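Local coordinates for protein endoribonuclease ToxN (Bacillus thuringiensis, PDB 4ATO) that cleaves RNA within A-rich sequences as the toxic endoribonuclease of a type III toxin-antitoxin system and is held inactive in a triangular complex with its antitoxin RNA ToxI, at residues P7-I12 with S36-G41; E15-Y19 with C166-K170. Residue numbers count along the deposited sequence, not the author numbering.

Contact 1: residues P7-I12 with S36-G41; sequences PKFHTI and SRPYVG. With nucleotides of chain B; nucleotides of chain C.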
# COMPACT_ATOMS: atom_id res chain seq x y z
N PRO A 7 7.33 15.16 15.95
CA PRO A 7 8.20 16.33 16.03
C PRO A 7 7.66 17.45 16.94
O PRO A 7 6.46 17.69 17.01
CB PRO A 7 8.25 16.82 14.58
CG PRO A 7 6.97 16.35 13.99
CD PRO A 7 6.72 15.01 14.62
N LYS A 8 8.58 18.12 17.64
CA LYS A 8 8.26 19.32 18.41
C LYS A 8 9.01 20.49 17.82
O LYS A 8 10.19 20.38 17.51
CB LYS A 8 8.68 19.15 19.87
CG LYS A 8 7.85 18.15 20.66
CD LYS A 8 6.38 18.49 20.58
CE LYS A 8 5.55 17.56 21.45
NZ LYS A 8 4.09 17.80 21.25
N PHE A 9 8.31 21.61 17.64
CA PHE A 9 8.93 22.84 17.21
C PHE A 9 9.52 23.58 18.40
O PHE A 9 9.06 23.40 19.53
CB PHE A 9 7.91 23.75 16.51
CG PHE A 9 7.41 23.23 15.19
CD1 PHE A 9 8.27 23.12 14.11
CD2 PHE A 9 6.09 22.89 15.02
CE1 PHE A 9 7.81 22.65 12.89
CE2 PHE A 9 5.63 22.42 13.81
CZ PHE A 9 6.49 22.30 12.74
N HIS A 10 10.51 24.43 18.16
CA HIS A 10 11.10 25.25 19.20
C HIS A 10 11.57 26.58 18.64
O HIS A 10 11.90 26.68 17.45
CB HIS A 10 12.30 24.57 19.84
CG HIS A 10 11.99 23.26 20.49
ND1 HIS A 10 11.82 22.09 19.78
CD2 HIS A 10 11.81 22.93 21.80
CE1 HIS A 10 11.55 21.10 20.62
NE2 HIS A 10 11.53 21.59 21.84
N THR A 11 11.61 27.60 19.49
CA THR A 11 12.39 28.80 19.20
C THR A 11 13.65 28.74 20.06
O THR A 11 13.66 28.15 21.14
CB THR A 11 11.62 30.07 19.53
OG1 THR A 11 11.19 30.02 20.90
CG2 THR A 11 10.40 30.21 18.63
N ILE A 12 14.72 29.35 19.57
CA ILE A 12 15.98 29.35 20.29
C ILE A 12 16.36 30.79 20.65
O ILE A 12 16.15 31.71 19.86
CB ILE A 12 17.09 28.63 19.48
CG1 ILE A 12 16.89 27.11 19.55
CG2 ILE A 12 18.46 28.92 20.05
CD1 ILE A 12 15.88 26.55 18.61
N SER A 36 10.39 34.58 15.55
CA SER A 36 11.69 33.97 15.81
C SER A 36 11.78 32.61 15.11
O SER A 36 10.84 31.81 15.19
CB SER A 36 11.93 33.82 17.31
OG SER A 36 13.25 33.39 17.58
N ARG A 37 12.88 32.36 14.42
CA ARG A 37 12.99 31.21 13.52
C ARG A 37 12.74 29.89 14.23
O ARG A 37 13.44 29.54 15.17
CB ARG A 37 14.36 31.18 12.84
CG ARG A 37 14.52 30.05 11.84
CD ARG A 37 15.97 29.91 11.40
NE ARG A 37 16.49 31.17 10.86
CZ ARG A 37 16.37 31.54 9.58
NH1 ARG A 37 15.75 30.76 8.71
NH2 ARG A 37 16.87 32.70 9.19
N PRO A 38 11.72 29.15 13.78
CA PRO A 38 11.41 27.89 14.44
C PRO A 38 12.35 26.79 13.98
O PRO A 38 12.82 26.79 12.84
CB PRO A 38 9.96 27.60 14.01
CG PRO A 38 9.80 28.32 12.71
CD PRO A 38 10.77 29.47 12.70
N TYR A 39 12.64 25.87 14.89
CA TYR A 39 13.50 24.74 14.67
C TYR A 39 12.72 23.49 15.04
O TYR A 39 11.88 23.53 15.93
CB TYR A 39 14.71 24.80 15.61
CG TYR A 39 15.79 25.79 15.23
CD1 TYR A 39 15.57 27.16 15.29
CD2 TYR A 39 17.06 25.34 14.84
CE1 TYR A 39 16.58 28.07 14.96
CE2 TYR A 39 18.06 26.24 14.50
CZ TYR A 39 17.81 27.60 14.56
OH TYR A 39 18.80 28.49 14.22
N VAL A 40 13.01 22.38 14.38
CA VAL A 40 12.41 21.11 14.73
C VAL A 40 13.40 20.28 15.54
O VAL A 40 14.59 20.24 15.23
CB VAL A 40 11.98 20.32 13.48
CG1 VAL A 40 11.49 18.95 13.84
CG2 VAL A 40 10.91 21.09 12.75
N GLY A 41 12.92 19.65 16.60
CA GLY A 41 13.80 18.85 17.44
C GLY A 41 14.09 17.49 16.82
O GLY A 41 13.18 16.75 16.46
P U B 10 -0.59 14.43 17.86
OP1 U B 10 0.44 14.34 16.79
OP2 U B 10 -0.35 13.71 19.14
O5' U B 10 -0.94 15.94 18.16
C5' U B 10 0.04 16.83 18.67
C4' U B 10 -0.58 18.12 19.16
O4' U B 10 0.48 18.99 19.65
C3' U B 10 -1.31 18.93 18.09
O3' U B 10 -2.36 19.69 18.71
C2' U B 10 -0.23 19.88 17.61
O2' U B 10 -0.71 21.05 16.98
C1' U B 10 0.50 20.19 18.91
N1 U B 10 1.90 20.59 18.75
C2 U B 10 2.27 21.84 19.23
O2 U B 10 1.49 22.60 19.75
N3 U B 10 3.59 22.16 19.09
C4 U B 10 4.57 21.38 18.50
O4 U B 10 5.72 21.82 18.42
C5 U B 10 4.12 20.10 18.03
C6 U B 10 2.83 19.75 18.17
O5' A C 1 17.27 33.04 6.28
C5' A C 1 16.75 34.17 5.60
C4' A C 1 17.84 35.07 5.08
O4' A C 1 18.69 35.48 6.18
C3' A C 1 18.79 34.43 4.09
O3' A C 1 18.28 34.45 2.76
C2' A C 1 20.06 35.27 4.25
O2' A C 1 19.95 36.48 3.53
C1' A C 1 20.02 35.61 5.74
N9 A C 1 20.87 34.73 6.56
C8 A C 1 20.43 33.90 7.56
N7 A C 1 21.39 33.26 8.19
C5 A C 1 22.56 33.71 7.57
C6 A C 1 23.92 33.41 7.79
N6 A C 1 24.36 32.55 8.71
N1 A C 1 24.82 34.03 7.01
C2 A C 1 24.38 34.89 6.08
N3 A C 1 23.13 35.26 5.79
C4 A C 1 22.25 34.62 6.57
O HOH W 1 10.86 16.82 17.71
O HOH W 2 14.42 31.05 17.15
O HOH W 3 13.82 33.53 20.45

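Contact 2: residues E15-Y19 with C166-K170; sequences EYIDY and CQEYK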
# COMPACT_ATOMS: atom_id res chain seq x y z
N GLU A 15 20.44 35.04 22.19
CA GLU A 15 21.71 35.09 22.90
C GLU A 15 22.54 33.87 22.55
O GLU A 15 23.71 33.99 22.19
CB GLU A 15 21.50 35.14 24.41
CG GLU A 15 21.40 36.53 25.00
CD GLU A 15 21.85 36.57 26.45
OE1 GLU A 15 22.44 35.57 26.91
OE2 GLU A 15 21.63 37.60 27.12
N TYR A 16 21.93 32.70 22.65
CA TYR A 16 22.65 31.46 22.38
C TYR A 16 23.00 31.34 20.90
O TYR A 16 24.07 30.83 20.56
CB TYR A 16 21.88 30.24 22.87
CG TYR A 16 22.66 28.95 22.71
CD1 TYR A 16 23.66 28.61 23.61
CD2 TYR A 16 22.41 28.10 21.65
CE1 TYR A 16 24.39 27.43 23.46
CE2 TYR A 16 23.12 26.92 21.49
CZ TYR A 16 24.11 26.60 22.39
OH TYR A 16 24.82 25.42 22.22
N ILE A 17 22.12 31.81 20.03
CA ILE A 17 22.39 31.76 18.59
C ILE A 17 23.61 32.63 18.25
O ILE A 17 24.53 32.18 17.55
CB ILE A 17 21.17 32.22 17.76
CG1 ILE A 17 20.08 31.15 17.78
CG2 ILE A 17 21.58 32.53 16.32
CD1 ILE A 17 20.37 29.92 16.92
N ASP A 18 23.61 33.86 18.75
CA ASP A 18 24.73 34.78 18.53
C ASP A 18 26.01 34.22 19.12
O ASP A 18 27.10 34.39 18.57
CB ASP A 18 24.43 36.15 19.13
CG ASP A 18 23.32 36.88 18.40
OD1 ASP A 18 22.98 36.47 17.26
OD2 ASP A 18 22.79 37.86 18.96
N TYR A 19 25.88 33.55 20.25
CA TYR A 19 27.01 32.93 20.91
C TYR A 19 27.55 31.81 20.03
O TYR A 19 28.76 31.66 19.91
CB TYR A 19 26.59 32.41 22.27
CG TYR A 19 27.54 31.42 22.90
CD1 TYR A 19 28.65 31.85 23.61
CD2 TYR A 19 27.30 30.05 22.82
CE1 TYR A 19 29.51 30.94 24.20
CE2 TYR A 19 28.14 29.14 23.40
CZ TYR A 19 29.25 29.59 24.09
OH TYR A 19 30.10 28.67 24.68
N CYS A 166 28.47 24.21 23.14
CA CYS A 166 27.38 23.76 23.98
C CYS A 166 27.92 23.31 25.33
O CYS A 166 27.38 23.65 26.38
CB CYS A 166 26.60 22.63 23.31
SG CYS A 166 25.23 21.96 24.29
N GLN A 167 29.01 22.54 25.30
CA GLN A 167 29.66 22.06 26.52
C GLN A 167 30.10 23.24 27.38
O GLN A 167 29.85 23.27 28.59
CB GLN A 167 30.87 21.19 26.19
CG GLN A 167 30.53 19.82 25.61
CD GLN A 167 30.13 18.81 26.68
OE1 GLN A 167 30.35 19.04 27.87
NE2 GLN A 167 29.55 17.70 26.25
N GLU A 168 30.75 24.21 26.75
CA GLU A 168 31.23 25.40 27.45
C GLU A 168 30.09 26.14 28.12
O GLU A 168 30.27 26.73 29.19
CB GLU A 168 31.98 26.33 26.49
CG GLU A 168 33.28 25.75 25.95
CD GLU A 168 33.94 26.64 24.92
OE1 GLU A 168 33.83 27.88 25.04
OE2 GLU A 168 34.55 26.10 23.97
N TYR A 169 28.91 26.12 27.50
CA TYR A 169 27.75 26.76 28.09
C TYR A 169 27.41 26.11 29.42
O TYR A 169 26.95 26.77 30.35
CB TYR A 169 26.54 26.68 27.16
CG TYR A 169 25.26 27.19 27.79
CD1 TYR A 169 24.45 26.34 28.55
CD2 TYR A 169 24.86 28.52 27.65
CE1 TYR A 169 23.28 26.79 29.14
CE2 TYR A 169 23.70 28.99 28.25
CZ TYR A 169 22.91 28.11 28.99
OH TYR A 169 21.75 28.55 29.59
N LYS A 170 27.62 24.80 29.50
CA LYS A 170 27.33 24.05 30.71
C LYS A 170 28.34 24.37 31.82
O LYS A 170 29.00 23.48 32.36
CB LYS A 170 27.28 22.55 30.42
CG LYS A 170 26.17 22.17 29.43
CD LYS A 170 26.23 20.70 29.04
CE LYS A 170 25.04 20.31 28.17
NZ LYS A 170 25.00 21.07 26.89

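Contact 1: residues P7-I12 with S36-G41
Strands 9-12 and 38-41 pair antiparallel as neighbours in the six-stranded sheet. His-10 and Tyr-39 form the hydrogen-bonded pair, with His-10 N to Tyr-39 O and Tyr-39 N to His-10 O both 2.8 Å; Gly-41 N reaches Lys-8 O at 3.0 Å. Phe-9 and Val-40, a non-hydrogen-bonded pair, send their side chains to the sheet face packed by helix 108-139. There the m rotamer of Phe-9 brings CE1 to 3.5 Å from CG2 of Val-40, whose t rotamer sets CG1 3.9 Å from Pro-7 CB. On the other face lie His-10 and Tyr-39; Ile-12 lays CG1 over the Tyr-39 ring and its CD1 3.4 Å from Tyr-39 CD1. Where direct pairing stops, water takes over: one molecule joins Lys-8 N to Gly-41 O (2.6 Å each), and two link Ser-36 OG with Ile-12, through N and O respectively. Arg-37, turned to m at chi3, leads away from strand 9-12; its NH2 donates to O5' of A1 of chain C at 3.0 Å and to Phe-29 O, its NH1 to Leu-55 O and a modified residue of the ToxI chain. Phe-9 N donates to O4 of U10 of chain B at 2.7 Å. Backbone bonds and apolar packing thus fix the pair, while the Phe-9 amide engages antitoxin RNA and the Arg-37 guanidinium serves both RNA and protein carbonyls.

Contact 2: residues E15-Y19 with C166-K170
This is a side-chain-mediated packing contact between two helices at the periphery of the fold, joining helix 14-23, near the N terminus, to the last turn of helix 159-169. The backbones stay well apart, the nearest CA atoms being those of Tyr-16 and Tyr-169 at 9.0 Å, and long tyrosine side chains span the gap. Tyr-16, in the t rotamer, points the edge of its ring toward the face of Tyr-169; the centroids lie 5.9 Å apart and the planes stand at 90°. Tyr-16 OH also sits 3.5 Å from Cys-166 CB while hydrogen-bonding to Pro-89 O. One turn on, Tyr-19 OH packs 3.5 Å from Glu-168 CB and hydrogen-bonds to Lys-165 O, its ring making a cation-pi contact with Lys-165. Tyr-169 OH hydrogen-bonds to Glu-94 OE2, and Pro-91 touches both Tyr-16 and Tyr-169. The geometry is that of an offset edge-to-face (T-shaped) aromatic pair bridging two helices.

From the N terminus, the chain runs through strand 9-12, turns directly into helix 14-23, and comes back along a loop to strand 38-41, closing contact 1 over 23 intervening residues. Helix 14-23 lies inside that loop, yet its partner is almost at the end of the modelled chain: contact 2 closes only at 166-170, after the rest of the sheet and the other helices. The segments therefore alternate, and the two contacts cross. Their centres are about 17 Å apart, but they touch where Ile-17 CD1 meets Tyr-39 OH at 3.4 Å and Ile-17 CG1 meets Ile-12 CG2 at 3.6 Å. Helix 14-23 thus packs against both the sheet and the C-terminal helix.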